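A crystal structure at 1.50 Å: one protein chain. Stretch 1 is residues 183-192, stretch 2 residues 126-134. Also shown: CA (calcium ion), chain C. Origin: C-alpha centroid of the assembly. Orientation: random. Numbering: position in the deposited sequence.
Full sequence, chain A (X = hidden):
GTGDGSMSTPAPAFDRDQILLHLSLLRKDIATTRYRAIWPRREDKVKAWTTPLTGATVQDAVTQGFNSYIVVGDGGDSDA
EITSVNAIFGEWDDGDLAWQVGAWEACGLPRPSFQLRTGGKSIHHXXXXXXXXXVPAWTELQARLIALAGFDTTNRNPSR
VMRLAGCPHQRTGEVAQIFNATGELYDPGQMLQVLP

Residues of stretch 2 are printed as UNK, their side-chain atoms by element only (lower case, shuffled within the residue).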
# COMPACT_ATOMS: atom_id res chain seq x y z
N GLY A 183 3.22 -15.44 2.58
CA GLY A 183 3.49 -16.03 1.30
C GLY A 183 2.26 -16.45 0.52
O GLY A 183 2.41 -16.89 -0.63
N GLU A 184 1.07 -16.34 1.10
CA GLU A 184 -0.12 -16.86 0.43
C GLU A 184 -0.60 -15.94 -0.67
O GLU A 184 -0.51 -14.71 -0.56
CB GLU A 184 -1.24 -17.10 1.45
CG GLU A 184 -0.88 -18.15 2.51
CD GLU A 184 -0.76 -19.59 1.98
OE1 GLU A 184 -1.25 -19.90 0.87
OE2 GLU A 184 -0.16 -20.42 2.69
N LEU A 185 -1.10 -16.54 -1.74
CA LEU A 185 -1.64 -15.83 -2.90
C LEU A 185 -3.10 -16.21 -3.06
O LEU A 185 -3.46 -17.39 -2.93
CB LEU A 185 -0.86 -16.18 -4.16
CG LEU A 185 0.63 -15.77 -4.16
CD1 LEU A 185 1.34 -16.18 -5.43
CD2 LEU A 185 0.75 -14.29 -3.92
N TYR A 186 -3.95 -15.22 -3.32
CA TYR A 186 -5.39 -15.42 -3.41
C TYR A 186 -5.83 -15.46 -4.87
O TYR A 186 -5.11 -15.05 -5.78
CB TYR A 186 -6.15 -14.32 -2.66
CG TYR A 186 -6.07 -14.51 -1.17
CD1 TYR A 186 -6.96 -15.33 -0.51
CD2 TYR A 186 -5.05 -13.92 -0.43
CE1 TYR A 186 -6.87 -15.55 0.84
CE2 TYR A 186 -4.95 -14.13 0.94
CZ TYR A 186 -5.86 -14.95 1.57
OH TYR A 186 -5.77 -15.16 2.93
N ASP A 187 -7.03 -15.98 -5.07
CA ASP A 187 -7.64 -16.01 -6.37
C ASP A 187 -8.77 -15.00 -6.41
O ASP A 187 -9.61 -14.98 -5.50
CB ASP A 187 -8.17 -17.40 -6.69
CG ASP A 187 -8.96 -17.43 -7.98
OD1 ASP A 187 -8.32 -17.48 -9.05
OD2 ASP A 187 -10.21 -17.39 -7.91
N PRO A 188 -8.81 -14.12 -7.42
CA PRO A 188 -9.82 -13.06 -7.42
C PRO A 188 -11.25 -13.56 -7.50
O PRO A 188 -12.16 -12.91 -6.97
CB PRO A 188 -9.45 -12.23 -8.67
CG PRO A 188 -8.54 -13.11 -9.47
CD PRO A 188 -7.83 -13.97 -8.50
N GLY A 189 -11.48 -14.70 -8.15
CA GLY A 189 -12.83 -15.24 -8.19
C GLY A 189 -13.27 -15.77 -6.84
O GLY A 189 -14.40 -15.55 -6.41
N GLN A 190 -12.38 -16.48 -6.14
CA GLN A 190 -12.68 -16.92 -4.79
C GLN A 190 -12.90 -15.72 -3.88
O GLN A 190 -13.79 -15.73 -3.03
CB GLN A 190 -11.55 -17.80 -4.25
CG GLN A 190 -11.34 -19.07 -5.06
CD GLN A 190 -10.45 -20.08 -4.36
OE1 GLN A 190 -9.27 -19.83 -4.14
NE2 GLN A 190 -11.02 -21.22 -4.01
N MET A 191 -12.10 -14.67 -4.05
CA MET A 191 -12.24 -13.48 -3.22
C MET A 191 -13.59 -12.80 -3.45
O MET A 191 -14.20 -12.28 -2.51
CB MET A 191 -11.08 -12.52 -3.49
CG MET A 191 -11.04 -11.33 -2.56
SD MET A 191 -10.63 -11.81 -0.86
CE MET A 191 -8.84 -11.90 -0.99
N LEU A 192 -14.07 -12.82 -4.70
CA LEU A 192 -15.36 -12.23 -4.99
C LEU A 192 -16.49 -12.94 -4.25
O LEU A 192 -17.49 -12.31 -3.90
CB LEU A 192 -15.61 -12.24 -6.50
CG LEU A 192 -16.72 -11.35 -7.04
CD1 LEU A 192 -16.53 -9.90 -6.59
CD2 LEU A 192 -16.76 -11.44 -8.55
N UNK A 126 -2.76 -6.14 3.20
CA UNK A 126 -2.70 -6.49 1.78
C UNK A 126 -3.11 -7.94 1.54
O UNK A 126 -2.70 -8.85 2.27
c UNK A 126 -1.30 -6.31 1.24
c UNK A 126 -0.32 -3.00 -0.30
c UNK A 126 0.25 -2.94 2.03
c UNK A 126 -0.26 -4.21 2.17
c UNK A 126 -0.80 -4.89 1.09
c UNK A 126 -0.81 -4.27 -0.15
o UNK A 126 0.72 -1.07 0.62
c UNK A 126 0.21 -2.34 0.78
N UNK A 127 -3.87 -8.16 0.47
CA UNK A 127 -4.20 -9.49 -0.01
C UNK A 127 -3.72 -9.57 -1.46
O UNK A 127 -4.26 -8.88 -2.34
c UNK A 127 -7.01 -6.58 3.28
c UNK A 127 -6.52 -11.00 2.22
c UNK A 127 -7.10 -9.32 3.57
c UNK A 127 -6.61 -8.77 2.36
c UNK A 127 -6.58 -7.37 2.21
c UNK A 127 -7.49 -7.16 4.47
c UNK A 127 -6.25 -9.86 1.51
c UNK A 127 -7.53 -8.52 4.63
c UNK A 127 -5.70 -9.77 0.10
n UNK A 127 -7.03 -10.68 3.46
N UNK A 128 -2.70 -10.40 -1.71
CA UNK A 128 -2.03 -10.45 -3.00
C UNK A 128 -2.59 -11.61 -3.82
O UNK A 128 -2.78 -12.71 -3.30
c UNK A 128 0.03 -9.46 -1.96
c UNK A 128 -0.51 -10.60 -2.82
c UNK A 128 0.18 -10.63 -4.18
N UNK A 129 -2.86 -11.35 -5.10
CA UNK A 129 -3.40 -12.37 -5.99
C UNK A 129 -2.29 -13.09 -6.75
O UNK A 129 -1.17 -12.59 -6.88
c UNK A 129 -6.57 -11.84 -5.74
c UNK A 129 -5.55 -11.08 -6.31
c UNK A 129 -6.70 -9.08 -5.62
c UNK A 129 -7.70 -9.85 -5.06
c UNK A 129 -7.64 -11.23 -5.12
c UNK A 129 -4.39 -11.75 -6.97
c UNK A 129 -5.63 -9.70 -6.24
N UNK A 130 -2.62 -14.29 -7.26
CA UNK A 130 -1.64 -15.06 -8.01
C UNK A 130 -1.34 -14.45 -9.39
O UNK A 130 -0.26 -14.69 -9.94
c UNK A 130 -2.10 -16.52 -8.15
c UNK A 130 -4.88 -16.66 -10.49
n UNK A 130 -5.50 -17.13 -9.42
n UNK A 130 -3.63 -16.40 -10.16
c UNK A 130 -3.43 -16.69 -8.83
c UNK A 130 -4.61 -17.17 -8.37
N UNK A 131 -2.25 -13.65 -9.92
CA UNK A 131 -2.09 -13.01 -11.23
C UNK A 131 -2.60 -11.58 -11.15
O UNK A 131 -3.41 -11.25 -10.28
o UNK A 131 -2.54 -15.17 -12.29
c UNK A 131 -2.85 -13.78 -12.32
N UNK A 132 -2.14 -10.71 -12.05
CA UNK A 132 -2.66 -9.33 -12.06
C UNK A 132 -4.14 -9.33 -12.37
O UNK A 132 -4.64 -10.14 -13.14
c UNK A 132 -1.86 -8.66 -13.18
c UNK A 132 -1.14 -10.91 -13.12
c UNK A 132 -0.64 -9.52 -13.38
N UNK A 133 -4.86 -8.39 -11.75
CA UNK A 133 -6.31 -8.27 -11.88
C UNK A 133 -6.63 -7.03 -12.70
O UNK A 133 -6.10 -5.95 -12.43
c UNK A 133 -6.97 -8.21 -10.49
c UNK A 133 -6.61 -9.47 -9.70
c UNK A 133 -8.49 -8.07 -10.58
N UNK A 134 -7.48 -7.19 -13.71
CA UNK A 134 -7.92 -6.05 -14.52
C UNK A 134 -8.63 -5.02 -13.65
O UNK A 134 -9.22 -5.35 -12.61
o UNK A 134 -8.87 -7.88 -17.60
o UNK A 134 -6.90 -7.28 -16.83
c UNK A 134 -8.16 -7.27 -16.76
c UNK A 134 -8.87 -6.50 -15.64
CA CA C . -3.55 -19.67 -2.42
O HOH W 1 -3.95 -19.04 0.09
O HOH W 2 -4.99 -20.25 -4.24
O HOH W 3 -3.74 -21.98 -1.70
O HOH W 4 -5.77 -19.08 -1.32

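Position 126 carries eight side-chain atoms, one carbon leading to a six-carbon ring that bears a single oxygen at its far end. None of them comes within reach of stretch 1. A phenol ring on one carbon is tyrosine, Y126, and its hydroxyl is hydrogen-bonded elsewhere in the structure.

At position 127 one carbon leads to fused five- and six-membered rings holding eight carbons and one nitrogen. A carbon of the five-membered ring lies 3.7 Å from CE2 of Y186, and CB is 3.9 Å from CE of M191. Only an indole fits: the residue is W127. Its edge is directed toward the face of the Y186 ring in an offset arrangement, with the five-membered ring centroid 5.4 Å from that of Y186 and the planes at 62°.

Position 128 has three side-chain carbons, CB carrying two others, with no heteroatom. One of the branches sits 3.7 Å from CD2 of L185. This is valine, V128, and the close branch is CG1. Its backbone does more: Y186 N donates to V128 O at 2.8 Å and 165°, and L185 CA approaches the same oxygen at 3.3 Å in a CA-H...O contact.

At position 129 one carbon leads to an unsubstituted six-carbon ring; one ring carbon lies 3.7 Å from CD of P188 and 4.0 Å from CB of Y186, and another 4.0 Å from CB of M191. This is phenylalanine, F129, and the two ring carbons are CD1 and CE1 respectively. Although its CA-to-CB bond points away overall, the residue is among those most covered by stretch 1, and M191 CB meets the ring at its edge.

Position 130 shows one carbon and a five-membered ring of three carbons and two nitrogens, one of which is 2.9 Å from OD1 of D187. The imidazole identifies H130. With chi1 at p, the end of the side chain comes nearer to stretch 1 than its sideways CA-to-CB bond suggests, and NE2 donates to D187 OD1 at 163°.

Position 131 has one carbon and one oxygen, and makes no contact with stretch 1. It is serine, S131; its OG is hydrogen-bonded to H130 ND1 at 2.7 Å, so both imidazole nitrogens are engaged.

At position 132 three carbons close a ring onto the backbone nitrogen and touch nothing on stretch 1, giving proline, P132, which points away. Position 133 again has CB carrying two carbons, one of them 4.1 Å from CB of P188: valine, V133, directed toward stretch 1. At position 134 two carbons, the second bearing two oxygens, lie out of reach of stretch 1; they make aspartate, D134.

The contact is anchored by a single backbone bridge between Y186 and F129, where Y186 N binds V128 O and Y186 O accepts from H130 N at 3.0 Å. Apolar side chains pack around this link, and D187 joins it to the following helix: OD1 accepts a hydrogen bond from H130 NE2 while OD2 accepts from Q190 N at 2.9 Å, capping the helix. Nearby, L185 O binds the calcium ion at 2.3 Å.

Stretch 2 (126-134) YWVFHSPVD
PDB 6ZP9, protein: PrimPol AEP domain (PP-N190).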